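Local coordinates for Alpha/beta hydrolase fold-3 domain-containing protein (Enterococcus faecalis, PDB 2QRU), which is of unknown function but has the alpha/beta-hydrolase fold and is probably a hydrolase, at residues V128-G132 with H249-K253; C213-A217 with S229-G233; E141-L145 with E222-R227; T114-Q118 with T206-P211. All coordinates share one frame; numbering follows the deposited sequence. Where two conformers were deposited one is given.

Interaction 1 (V128-G132 with H249-K253); sequences VNFYG and HDFLK. With PO4 (phosphate ion), chain B.
The histidine loop of an alpha/beta-hydrolase fold meets the C-terminal end of a central strand here: Phe-130 and Tyr-131 pack against His-249, Asp-250, Phe-251 and Leu-252. His-249 is the probable histidine of a Ser-His-Asp triad. Its ND1 is hydrogen-bonded to Asp-221 and its NE2 to Ser-104, which lies on a GxSxG pattern that fits a nucleophile elbow. His-249 NE2 also donates to O1 of a phosphate ion, probably from the crystallisation liquor, at 3.0 Å. The same phosphate is held by the backbone N atoms of Gly-36, Gly-37 and Ala-105.

Tyr-131 fills the middle of the contact. Its CG sits between the backbone N and the carbonyl carbon (chi1 41°), which turns the ring in among the loop residues. The ring makes two T-shaped pairs, turning its edge to the faces of His-249 and Phe-251, with planes at 63° in each. Tyr-131 CE2 sits over the centre of the Phe-251 ring. One face of the tyrosine is covered by the backbone O of His-249, over the ring centre; Phe-130 CB lies over the opposite face.

The methyl CD2 of Leu-252 lies over the Phe-130 ring, 4.0 Å from its centroid, in a CH-pi contact. Phe-130 CD1 also meets Phe-251 CE1.

The Tyr-131 hydroxyl is gripped by two bonds that fix its position. Tyr-131 OH accepts from Leu-252 N at 3.0 Å with an N-H...O angle of 162°. Tyr-131 OH donates to Asp-250 OD1 at 2.6 Å, on the anti side of a carboxylate that also forms a salt bridge with Arg-103.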
loop_
_atom_site.group_PDB
_atom_site.type_symbol
_atom_site.label_atom_id
_atom_site.label_comp_id
_atom_site.label_asym_id
_atom_site.label_seq_id
_atom_site.Cartn_x
_atom_site.Cartn_y
_atom_site.Cartn_z
ATOM N N VAL A 128 7.642 3.915 3.985
ATOM C CA VAL A 128 7.107 5.178 3.466
ATOM C C VAL A 128 5.605 4.955 3.305
ATOM O O VAL A 128 5.168 4.066 2.573
ATOM C CB VAL A 128 7.775 5.560 2.101
ATOM C CG1 VAL A 128 7.143 6.847 1.535
ATOM C CG2 VAL A 128 9.309 5.699 2.248
ATOM N N ASN A 129 4.829 5.695 4.079
ATOM C CA ASN A 129 3.376 5.589 4.102
ATOM C C ASN A 129 2.728 6.785 3.393
ATOM O O ASN A 129 2.848 7.917 3.873
ATOM C CB ASN A 129 2.899 5.634 5.554
ATOM C CG ASN A 129 1.409 5.750 5.633
ATOM O OD1 ASN A 129 0.709 4.947 5.036
ATOM N ND2 ASN A 129 0.917 6.740 6.370
ATOM N N PHE A 130 2.042 6.514 2.291
ATOM C CA PHE A 130 1.148 7.486 1.641
ATOM C C PHE A 130 -0.267 7.157 2.068
ATOM O O PHE A 130 -0.866 6.208 1.531
ATOM C CB PHE A 130 1.306 7.394 0.128
ATOM C CG PHE A 130 2.546 8.065 -0.354
ATOM C CD1 PHE A 130 2.518 9.446 -0.640
ATOM C CD2 PHE A 130 3.702 7.355 -0.550
ATOM C CE1 PHE A 130 3.694 10.112 -1.079
ATOM C CE2 PHE A 130 4.867 7.990 -0.991
ATOM C CZ PHE A 130 4.880 9.363 -1.259
ATOM N N TYR A 131 -0.765 7.904 3.072
ATOM C CA TYR A 131 -2.180 7.891 3.500
ATOM C C TYR A 131 -2.781 6.472 3.687
ATOM O O TYR A 131 -3.921 6.175 3.295
ATOM C CB TYR A 131 -3.037 8.819 2.623
ATOM C CG TYR A 131 -2.735 8.780 1.139
ATOM C CD1 TYR A 131 -3.282 7.802 0.317
ATOM C CD2 TYR A 131 -1.883 9.728 0.559
ATOM C CE1 TYR A 131 -3.007 7.775 -1.070
ATOM C CE2 TYR A 131 -1.583 9.694 -0.816
ATOM C CZ TYR A 131 -2.143 8.723 -1.618
ATOM O OH TYR A 131 -1.867 8.761 -3.005
ATOM N N GLY A 132 -1.979 5.623 4.333
ATOM C CA GLY A 132 -2.464 4.295 4.752
ATOM C C GLY A 132 -3.147 4.368 6.120
ATOM O O GLY A 132 -3.564 5.441 6.602
ATOM N N HIS A 249 -7.864 12.493 -1.085
ATOM C CA HIS A 249 -7.177 11.284 -0.622
ATOM C C HIS A 249 -5.947 10.864 -1.444
ATOM O O HIS A 249 -4.807 10.818 -0.925
ATOM C CB HIS A 249 -8.203 10.138 -0.567
ATOM C CG HIS A 249 -7.619 8.793 -0.240
ATOM N ND1 HIS A 249 -6.986 8.526 0.952
ATOM C CD2 HIS A 249 -7.594 7.635 -0.947
ATOM C CE1 HIS A 249 -6.599 7.265 0.970
ATOM N NE2 HIS A 249 -6.949 6.705 -0.176
ATOM N N ASP A 250 -6.170 10.527 -2.720
ATOM C CA ASP A 250 -5.139 9.793 -3.458
ATOM C C ASP A 250 -4.225 10.740 -4.189
ATOM O O ASP A 250 -4.163 10.729 -5.426
ATOM C CB ASP A 250 -5.777 8.790 -4.440
ATOM C CG ASP A 250 -4.763 7.795 -5.011
ATOM O OD1 ASP A 250 -3.690 7.530 -4.405
ATOM O OD2 ASP A 250 -5.045 7.249 -6.088
ATOM N N PHE A 251 -3.511 11.582 -3.445
ATOM C CA PHE A 251 -2.826 12.687 -4.147
ATOM C C PHE A 251 -1.600 12.280 -4.979
ATOM O O PHE A 251 -1.066 13.118 -5.734
ATOM C CB PHE A 251 -2.532 13.874 -3.228
ATOM C CG PHE A 251 -1.637 13.535 -2.058
ATOM C CD1 PHE A 251 -0.283 13.390 -2.272
ATOM C CD2 PHE A 251 -2.158 13.393 -0.757
ATOM C CE1 PHE A 251 0.584 13.097 -1.189
ATOM C CE2 PHE A 251 -1.292 13.128 0.313
ATOM C CZ PHE A 251 0.059 12.989 0.090
ATOM N N LEU A 252 -1.190 10.996 -4.905
ATOM C CA LEU A 252 -0.181 10.490 -5.874
ATOM C C LEU A 252 -0.683 10.511 -7.341
ATOM O O LEU A 252 0.119 10.395 -8.282
ATOM C CB LEU A 252 0.342 9.097 -5.504
ATOM C CG LEU A 252 1.245 9.004 -4.258
ATOM C CD1 LEU A 252 1.461 7.562 -4.021
ATOM C CD2 LEU A 252 2.550 9.672 -4.568
ATOM N N LYS A 253 -1.989 10.687 -7.533
ATOM C CA LYS A 253 -2.544 10.891 -8.890
ATOM C C LYS A 253 -2.178 12.254 -9.468
ATOM O O LYS A 253 -2.263 12.469 -10.702
ATOM C CB LYS A 253 -4.055 10.750 -8.869
ATOM C CG LYS A 253 -4.545 9.346 -8.617
ATOM C CD LYS A 253 -6.034 9.264 -8.844
ATOM C CE LYS A 253 -6.794 10.177 -7.879
ATOM N NZ LYS A 253 -8.261 9.994 -8.020
HETATM P P PO4 B . -7.337 3.363 -2.000
HETATM O O1 PO4 B . -7.926 3.965 -0.732
HETATM O O2 PO4 B . -8.491 3.024 -2.935
HETATM O O3 PO4 B . -6.487 4.389 -2.754
HETATM O O4 PO4 B . -6.498 2.158 -1.608
#

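Interaction 2 (C213-A217 with S229-G233); sequences CFSTA and SKKIG
Ser-215 of the strand turns its hydroxyl onto the backbone of the helix at Ser-229, while Cys-213 and Ala-217 flank it on the same strand face. These three alternate residues all point their side chains at the helix. The strand and helix run nearly antiparallel, at 165°, with their axes 7.3 Å apart.

The Ser-215 OG lies trans to its own backbone N (chi1 -179°), which carries it out to the helix. Ser-215 OG donates to Ser-229 O at 2.7 Å. The hydroxyl comes in at 115° to the C=O, tilted somewhat from the carbonyl plane. That oxygen also takes the helical bond from Gly-233 N, so two donors share it.

Close packing follows at Gly-233. Ser-215 CB comes to 3.6 Å from Gly-233 N. The CA atoms of these two residues are 4.9 Å apart, and this close approach occurs where the helix has no side chain.

On one side of the serine, Cys-213 SG meets the CG2 branch of Ile-232 at 3.6 Å. On the other, the Ala-217 methyl rests against CB and OG of Ser-229. Asn-129 ND2 bonds to both serine hydroxyls, Ser-215 OG and Ser-229 OG, and so ties the pair to the adjacent strand.

The contact belongs to a beta-alpha-beta unit of strand 213-218, helix 227-235 and strand 240-244. Strand 213-218 lies between strands 127-130 and 240-244, and Phe-241 of the latter touches Ser-215 and Ser-229. Helix 258-272 packs on Phe-214 and Thr-216, whose side chains point away from helix 227-235.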
loop_
_atom_site.group_PDB
_atom_site.type_symbol
_atom_site.label_atom_id
_atom_site.label_comp_id
_atom_site.label_asym_id
_atom_site.label_seq_id
_atom_site.Cartn_x
_atom_site.Cartn_y
_atom_site.Cartn_z
ATOM N N CYS A 213 9.741 5.642 9.683
ATOM C CA CYS A 213 8.735 5.795 8.668
ATOM C C CYS A 213 8.575 7.273 8.252
ATOM O O CYS A 213 8.613 8.196 9.138
ATOM C CB CYS A 213 7.417 5.228 9.225
ATOM S SG CYS A 213 6.039 5.441 8.036
ATOM N N PHE A 214 8.459 7.502 6.945
ATOM C CA PHE A 214 8.025 8.804 6.402
ATOM C C PHE A 214 6.560 8.677 6.051
ATOM O O PHE A 214 6.167 7.822 5.229
ATOM C CB PHE A 214 8.812 9.172 5.154
ATOM C CG PHE A 214 8.437 10.511 4.582
ATOM C CD1 PHE A 214 7.295 10.656 3.758
ATOM C CD2 PHE A 214 9.229 11.635 4.891
ATOM C CE1 PHE A 214 6.973 11.921 3.219
ATOM C CE2 PHE A 214 8.905 12.913 4.385
ATOM C CZ PHE A 214 7.789 13.063 3.543
ATOM N N SER A 215 5.727 9.495 6.698
ATOM C CA SER A 215 4.269 9.313 6.620
ATOM C C SER A 215 3.620 10.617 6.181
ATOM O O SER A 215 3.980 11.677 6.678
ATOM C CB SER A 215 3.715 8.956 8.009
ATOM O OG SER A 215 2.301 8.749 7.983
ATOM N N THR A 216 2.655 10.548 5.265
ATOM C CA THR A 216 2.021 11.753 4.727
ATOM C C THR A 216 0.561 11.472 4.328
ATOM O O THR A 216 0.220 10.373 3.900
ATOM C CB THR A 216 2.828 12.282 3.498
ATOM O OG1 THR A 216 2.206 13.465 2.976
ATOM C CG2 THR A 216 2.896 11.210 2.369
ATOM N N ALA A 217 -0.280 12.497 4.472
ATOM C CA ALA A 217 -1.705 12.398 4.128
ATOM C C ALA A 217 -2.263 13.792 4.106
ATOM O O ALA A 217 -1.681 14.714 4.701
ATOM C CB ALA A 217 -2.464 11.571 5.153
ATOM N N SER A 229 -2.305 8.538 9.497
ATOM C CA SER A 229 -0.946 8.867 9.082
ATOM C C SER A 229 -0.202 9.676 10.140
ATOM O O SER A 229 1.012 9.579 10.236
ATOM C CB SER A 229 -0.951 9.557 7.708
ATOM O OG SER A 229 -1.328 8.618 6.707
ATOM N N LYS A 230 -0.918 10.480 10.918
ATOM C CA LYS A 230 -0.254 11.137 12.087
ATOM C C LYS A 230 0.294 10.084 13.039
ATOM O O LYS A 230 1.449 10.172 13.458
ATOM C CB LYS A 230 -1.216 12.015 12.891
ATOM C CG LYS A 230 -1.625 13.239 12.109
ATOM C CD LYS A 230 -2.658 14.009 12.889
ATOM C CE LYS A 230 -3.103 15.236 12.158
ATOM N NZ LYS A 230 -4.343 15.847 12.785
ATOM N N LYS A 231 -0.546 9.106 13.410
ATOM C CA LYS A 231 -0.118 8.053 14.316
ATOM C C LYS A 231 1.082 7.314 13.722
ATOM O O LYS A 231 2.067 7.030 14.412
ATOM C CB LYS A 231 -1.280 7.075 14.599
ATOM C CG LYS A 231 -0.846 5.891 15.473
ATOM C CD LYS A 231 -2.007 5.255 16.227
ATOM C CE LYS A 231 -2.916 4.518 15.270
ATOM N NZ LYS A 231 -3.907 3.759 16.104
ATOM N N ILE A 232 0.990 6.976 12.438
ATOM C CA ILE A 232 2.045 6.220 11.777
ATOM C C ILE A 232 3.371 6.996 11.797
ATOM O O ILE A 232 4.433 6.393 12.042
ATOM C CB ILE A 232 1.632 5.823 10.318
ATOM C CG1 ILE A 232 0.512 4.781 10.339
ATOM C CG2 ILE A 232 2.813 5.262 9.542
ATOM C CD1 ILE A 232 -0.302 4.757 8.988
ATOM N N GLY A 233 3.335 8.300 11.576
ATOM C CA GLY A 233 4.588 9.058 11.552
ATOM C C GLY A 233 5.083 9.532 12.905
ATOM O O GLY A 233 6.185 10.080 13.018
#

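Interaction 3 (E141-L145 with E222-R227); sequences EPRKL and EEVPFR
Arg-143 reaches Glu-223 by a bend in its chain: chi2 is extended, and the turn at chi3 (-62°) swings the guanidinium toward the Glu-223 backbone. Arg-143 NH1 donates to Glu-223 O at 2.8 Å, with an N-H...O angle of 145°. The acceptor lies near the guanidinium plane. The donor lies in the carbonyl plane, on a lone pair. Further back, CG passes Glu-222 O, and CD comes nearer to Glu-223 O.

Leu-145 is the apolar half of the contact. Leu-145 CD2 lies 3.5 Å from Glu-222 O. It also packs on the CG methylene of Glu-223, in one of that residue's two conformers. The two side chains run obliquely to each other.

Nearer the solvent, one conformer of Glu-141 approaches Pro-225 and Arg-227, too far from the latter for a salt bridge.

The contact joins two surface loops. One follows strand 127-130. The other runs from strand 213-218 to helix 227-235 and adjoins the probable triad aspartate: Asp-221 OD1 accepts from the backbone N of Glu-223 and Val-224. Helix 173-181 packs on the first loop through Ile-180, which touches Arg-143 and Leu-145, and His-177, which touches Leu-145.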
loop_
_atom_site.group_PDB
_atom_site.type_symbol
_atom_site.label_atom_id
_atom_site.label_comp_id
_atom_site.label_asym_id
_atom_site.label_seq_id
_atom_site.Cartn_x
_atom_site.Cartn_y
_atom_site.Cartn_z
ATOM N N GLU A 141 -17.579 3.704 9.600
ATOM C CA GLU A 141 -18.113 5.072 9.459
ATOM C C GLU A 141 -18.671 5.273 8.033
ATOM O O GLU A 141 -18.047 4.830 7.059
ATOM C CB GLU A 141 -17.003 6.133 9.732
ATOM C CG GLU A 141 -16.298 6.104 11.136
ATOM C CD GLU A 141 -14.886 6.803 11.202
ATOM O OE1 GLU A 141 -14.593 7.790 10.477
ATOM O OE2 GLU A 141 -14.045 6.358 12.014
ATOM N N PRO A 142 -19.845 5.934 7.897
ATOM C CA PRO A 142 -20.348 6.318 6.567
ATOM C C PRO A 142 -19.393 7.276 5.833
ATOM O O PRO A 142 -18.856 8.215 6.432
ATOM C CB PRO A 142 -21.696 6.991 6.869
ATOM C CG PRO A 142 -21.641 7.364 8.334
ATOM C CD PRO A 142 -20.775 6.335 8.977
ATOM N N ARG A 143 -19.152 6.987 4.558
ATOM C CA ARG A 143 -18.346 7.844 3.690
ATOM C C ARG A 143 -19.093 8.042 2.372
ATOM O O ARG A 143 -19.679 7.094 1.822
ATOM C CB ARG A 143 -16.980 7.217 3.418
ATOM C CG ARG A 143 -16.060 7.149 4.642
ATOM C CD ARG A 143 -14.844 6.272 4.377
ATOM N NE ARG A 143 -15.201 4.876 4.086
ATOM C CZ ARG A 143 -14.348 3.982 3.595
ATOM N NH1 ARG A 143 -13.090 4.337 3.327
ATOM N NH2 ARG A 143 -14.746 2.732 3.370
ATOM N N LYS A 144 -19.118 9.277 1.889
ATOM C CA LYS A 144 -19.639 9.543 0.557
ATOM C C LYS A 144 -18.434 9.977 -0.261
ATOM O O LYS A 144 -17.828 11.027 -0.004
ATOM C CB LYS A 144 -20.775 10.587 0.578
ATOM C CG LYS A 144 -21.585 10.732 -0.736
ATOM C CD LYS A 144 -22.000 9.383 -1.352
ATOM C CE LYS A 144 -23.118 8.693 -0.575
ATOM N NZ LYS A 144 -23.293 7.261 -0.983
ATOM N N LEU A 145 -18.057 9.112 -1.200
ATOM C CA LEU A 145 -16.863 9.295 -2.018
ATOM C C LEU A 145 -17.268 9.495 -3.484
ATOM O O LEU A 145 -16.682 10.332 -4.190
ATOM C CB LEU A 145 -15.909 8.102 -1.843
ATOM C CG LEU A 145 -15.623 7.679 -0.391
ATOM C CD1 LEU A 145 -14.868 6.344 -0.285
ATOM C CD2 LEU A 145 -14.911 8.786 0.384
ATOM N N GLU A 222 -11.106 12.387 2.704
ATOM C CA GLU A 222 -12.452 11.913 3.064
ATOM C C GLU A 222 -12.583 10.390 3.063
ATOM O O GLU A 222 -13.621 9.865 3.504
ATOM C CB GLU A 222 -13.465 12.454 2.048
ATOM C CG GLU A 222 -13.383 13.949 1.858
ATOM C CD GLU A 222 -14.488 14.674 2.566
ATOM O OE1 GLU A 222 -14.778 14.312 3.730
ATOM O OE2 GLU A 222 -15.065 15.600 1.959
ATOM N N GLU A 223 -11.549 9.696 2.586
ATOM C CA GLU A 223 -11.566 8.228 2.451
ATOM C C GLU A 223 -10.879 7.485 3.618
ATOM O O GLU A 223 -11.315 6.400 4.010
ATOM C CB GLU A 223 -10.951 7.828 1.104
ATOM C CG GLU A 223 -11.560 8.571 -0.088
ATOM C CD GLU A 223 -11.095 8.057 -1.434
ATOM O OE1 GLU A 223 -10.770 6.862 -1.540
ATOM O OE2 GLU A 223 -11.073 8.852 -2.403
ATOM N N VAL A 224 -9.808 8.070 4.157
ATOM C CA VAL A 224 -9.123 7.565 5.344
ATOM C C VAL A 224 -8.844 8.767 6.258
ATOM O O VAL A 224 -8.225 9.738 5.799
ATOM C CB VAL A 224 -7.748 6.923 4.948
ATOM C CG1 VAL A 224 -6.976 6.439 6.192
ATOM C CG2 VAL A 224 -7.929 5.804 3.900
ATOM N N PRO A 225 -9.305 8.728 7.528
ATOM C CA PRO A 225 -9.035 9.856 8.424
ATOM C C PRO A 225 -7.523 10.052 8.556
ATOM O O PRO A 225 -6.790 9.085 8.825
ATOM C CB PRO A 225 -9.686 9.431 9.755
ATOM C CG PRO A 225 -10.688 8.368 9.361
ATOM C CD PRO A 225 -10.129 7.682 8.183
ATOM N N PHE A 226 -7.044 11.284 8.357
ATOM C CA PHE A 226 -5.578 11.468 8.348
ATOM C C PHE A 226 -4.917 11.326 9.715
ATOM O O PHE A 226 -3.682 11.245 9.806
ATOM C CB PHE A 226 -5.132 12.718 7.542
ATOM C CG PHE A 226 -5.114 14.023 8.308
ATOM C CD1 PHE A 226 -6.182 14.427 9.122
ATOM C CD2 PHE A 226 -4.032 14.881 8.149
ATOM C CE1 PHE A 226 -6.130 15.691 9.765
ATOM C CE2 PHE A 226 -3.982 16.153 8.759
ATOM C CZ PHE A 226 -5.014 16.531 9.580
ATOM N N ARG A 227 -5.744 11.176 10.766
ATOM C CA ARG A 227 -5.173 10.798 12.070
ATOM C C ARG A 227 -4.345 9.506 11.955
ATOM O O ARG A 227 -3.418 9.255 12.766
ATOM C CB ARG A 227 -6.265 10.648 13.131
ATOM C CG ARG A 227 -7.286 9.541 12.809
ATOM C CD ARG A 227 -8.191 9.212 14.033
ATOM N NE ARG A 227 -9.143 8.147 13.688
ATOM C CZ ARG A 227 -8.872 6.828 13.751
ATOM N NH1 ARG A 227 -7.672 6.377 14.182
ATOM N NH2 ARG A 227 -9.821 5.942 13.404
#

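Interaction 4 (T114-Q118 with T206-P211); sequences TKQLQ and TLKTFP
Thr-114 lays its CG2 methyl squarely over the ring of Phe-210. Thr-114 CG2 is 3.7 Å from the Phe-210 ring centroid and only 3° off the ring normal, a well-centred CH-pi contact. It stands trans to the backbone N of Thr-114, so the methyl faces the ring while OG1 turns back to bond Met-110 O one helical turn earlier. The same methyl also touches Pro-211 CD. The opposite face of the Phe-210 ring is backed by Leu-207 CA.

Gln-118, one turn further along the helix, approaches the same ring from its edge. Gln-118 OE1 lies 3.4 Å from Phe-210 CE1, with the amide steeply inclined to the ring. At the other end of the amide, Gln-118 NE2 donates to Thr-209 OG1 at 2.9 Å with an N-H...O angle of 155°. That oxygen lies close to the amide plane.

Thr-209 OG1 in turn donates back to Thr-206 O. Its chi1 of 75° puts the oxygen between the backbone N and carbonyl carbon, within reach of both partners. Thr-206 O also accepts from Thr-209 N.

Lys-115 packs alongside. Lys-115 CB meets Phe-210 CZ at 4.0 Å, and Lys-115 NZ lies 3.6 Å from Thr-206 OG1.

Leu-127 of strand 127-130 touches Thr-114, Phe-210 and Pro-211, so the inner side of this interface rests on the sheet. The chemistry is therefore divided. A methyl-on-ring contact fills the buried side, and a polar chain from Gln-118 through Thr-209 to Thr-206 O restrains the amide and links the 206-211 segment to helix 105-119.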
loop_
_atom_site.group_PDB
_atom_site.type_symbol
_atom_site.label_atom_id
_atom_site.label_comp_id
_atom_site.label_asym_id
_atom_site.label_seq_id
_atom_site.Cartn_x
_atom_site.Cartn_y
_atom_site.Cartn_z
ATOM N N THR A 114 5.102 -5.725 7.727
ATOM C CA THR A 114 6.223 -5.415 8.617
ATOM C C THR A 114 6.163 -6.224 9.915
ATOM O O THR A 114 7.136 -6.838 10.316
ATOM C CB THR A 114 6.308 -3.906 8.897
ATOM O OG1 THR A 114 6.577 -3.241 7.664
ATOM C CG2 THR A 114 7.476 -3.626 9.869
ATOM N N LYS A 115 4.995 -6.238 10.543
ATOM C CA LYS A 115 4.817 -7.027 11.766
ATOM C C LYS A 115 5.194 -8.501 11.536
ATOM O O LYS A 115 5.924 -9.135 12.342
ATOM C CB LYS A 115 3.382 -6.891 12.229
ATOM C CG LYS A 115 3.083 -7.730 13.500
ATOM C CD LYS A 115 1.583 -7.720 13.754
ATOM C CE LYS A 115 1.219 -8.597 14.926
ATOM N NZ LYS A 115 1.961 -8.206 16.160
ATOM N N GLN A 116 4.700 -9.056 10.432
ATOM C CA GLN A 116 4.996 -10.464 10.109
ATOM C C GLN A 116 6.465 -10.715 9.807
ATOM O O GLN A 116 7.018 -11.744 10.237
ATOM C CB GLN A 116 4.123 -10.953 8.964
ATOM C CG GLN A 116 2.691 -11.020 9.353
ATOM C CD GLN A 116 2.500 -11.767 10.684
ATOM O OE1 GLN A 116 3.014 -12.878 10.873
ATOM N NE2 GLN A 116 1.763 -11.149 11.611
ATOM N N LEU A 117 7.083 -9.796 9.069
ATOM C CA LEU A 117 8.523 -9.866 8.742
ATOM C C LEU A 117 9.449 -9.824 9.968
ATOM O O LEU A 117 10.467 -10.532 10.006
ATOM C CB LEU A 117 8.929 -8.813 7.715
ATOM C CG LEU A 117 8.291 -8.943 6.328
ATOM C CD1 LEU A 117 8.872 -7.884 5.385
ATOM C CD2 LEU A 117 8.478 -10.354 5.739
ATOM N N GLN A 118 9.085 -9.033 10.983
ATOM C CA GLN A 118 9.826 -9.067 12.252
ATOM C C GLN A 118 9.963 -10.478 12.796
ATOM O O GLN A 118 11.002 -10.826 13.362
ATOM C CB GLN A 118 9.169 -8.163 13.309
ATOM C CG GLN A 118 9.382 -6.688 13.042
ATOM C CD GLN A 118 8.560 -5.780 13.957
ATOM O OE1 GLN A 118 7.362 -5.954 14.102
ATOM N NE2 GLN A 118 9.201 -4.787 14.526
ATOM N N THR A 206 2.953 -2.461 19.128
ATOM C CA THR A 206 3.517 -2.999 17.890
ATOM C C THR A 206 4.224 -1.905 17.059
ATOM O O THR A 206 5.373 -2.072 16.623
ATOM C CB THR A 206 2.433 -3.768 17.071
ATOM O OG1 THR A 206 2.086 -4.967 17.790
ATOM C CG2 THR A 206 2.936 -4.166 15.650
ATOM N N LEU A 207 3.539 -0.778 16.829
ATOM C CA LEU A 207 4.099 0.299 16.008
ATOM C C LEU A 207 5.398 0.810 16.610
ATOM O O LEU A 207 6.311 1.166 15.880
ATOM C CB LEU A 207 3.096 1.428 15.876
ATOM C CG LEU A 207 1.842 1.111 15.040
ATOM C CD1 LEU A 207 0.873 2.277 15.152
ATOM C CD2 LEU A 207 2.163 0.871 13.538
ATOM N N LYS A 208 5.487 0.829 17.942
ATOM C CA LYS A 208 6.709 1.291 18.645
ATOM C C LYS A 208 7.954 0.461 18.333
ATOM O O LYS A 208 9.064 0.934 18.541
ATOM C CB LYS A 208 6.468 1.378 20.160
ATOM C CG LYS A 208 5.584 2.555 20.486
ATOM C CD LYS A 208 5.294 2.642 21.988
ATOM C CE LYS A 208 4.355 3.816 22.221
ATOM N NZ LYS A 208 4.026 3.914 23.661
ATOM N N THR A 209 7.756 -0.772 17.866
ATOM C CA THR A 209 8.850 -1.659 17.458
ATOM C C THR A 209 9.277 -1.512 15.975
ATOM O O THR A 209 10.262 -2.162 15.551
ATOM C CB THR A 209 8.508 -3.142 17.678
ATOM O OG1 THR A 209 7.592 -3.592 16.675
ATOM C CG2 THR A 209 7.944 -3.383 19.081
ATOM N N PHE A 210 8.567 -0.673 15.220
ATOM C CA PHE A 210 8.776 -0.591 13.771
ATOM C C PHE A 210 9.988 0.286 13.412
ATOM O O PHE A 210 10.394 1.165 14.213
ATOM C CB PHE A 210 7.496 -0.046 13.068
ATOM C CG PHE A 210 6.452 -1.108 12.777
ATOM C CD1 PHE A 210 6.479 -2.352 13.424
ATOM C CD2 PHE A 210 5.412 -0.836 11.878
ATOM C CE1 PHE A 210 5.471 -3.322 13.152
ATOM C CE2 PHE A 210 4.416 -1.786 11.611
ATOM C CZ PHE A 210 4.446 -3.025 12.242
ATOM N N PRO A 211 10.547 0.078 12.206
ATOM C CA PRO A 211 11.639 0.918 11.718
ATOM C C PRO A 211 11.129 2.316 11.256
ATOM O O PRO A 211 9.924 2.487 11.049
ATOM C CB PRO A 211 12.161 0.153 10.491
ATOM C CG PRO A 211 11.040 -0.649 9.995
ATOM C CD PRO A 211 10.150 -0.949 11.212
#

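Interactions 1 and 2 share the central sheet, since strands 127-130 and 213-218 are neighbours in it. Their centres are 10 Å apart. Asn-129 N and Phe-214 O, at 2.8 Å, probably form a hydrogen bond, as do Tyr-131 N and Thr-216 O, also at 2.8 Å. Interaction 3 borders the probable active site from the loop side: Glu-223 OE1, in one of two conformers, lies 3.3 Å from His-249 CD2, and Val-224 CG2 packs on the same imidazole. Its Phe-226 also touches Ala-217 of interaction 2. Interaction 4 is more remote, its centre about 20 Å from that of interaction 1. It meets interaction 2 where Leu-207 CD1 packs on Lys-231 CG.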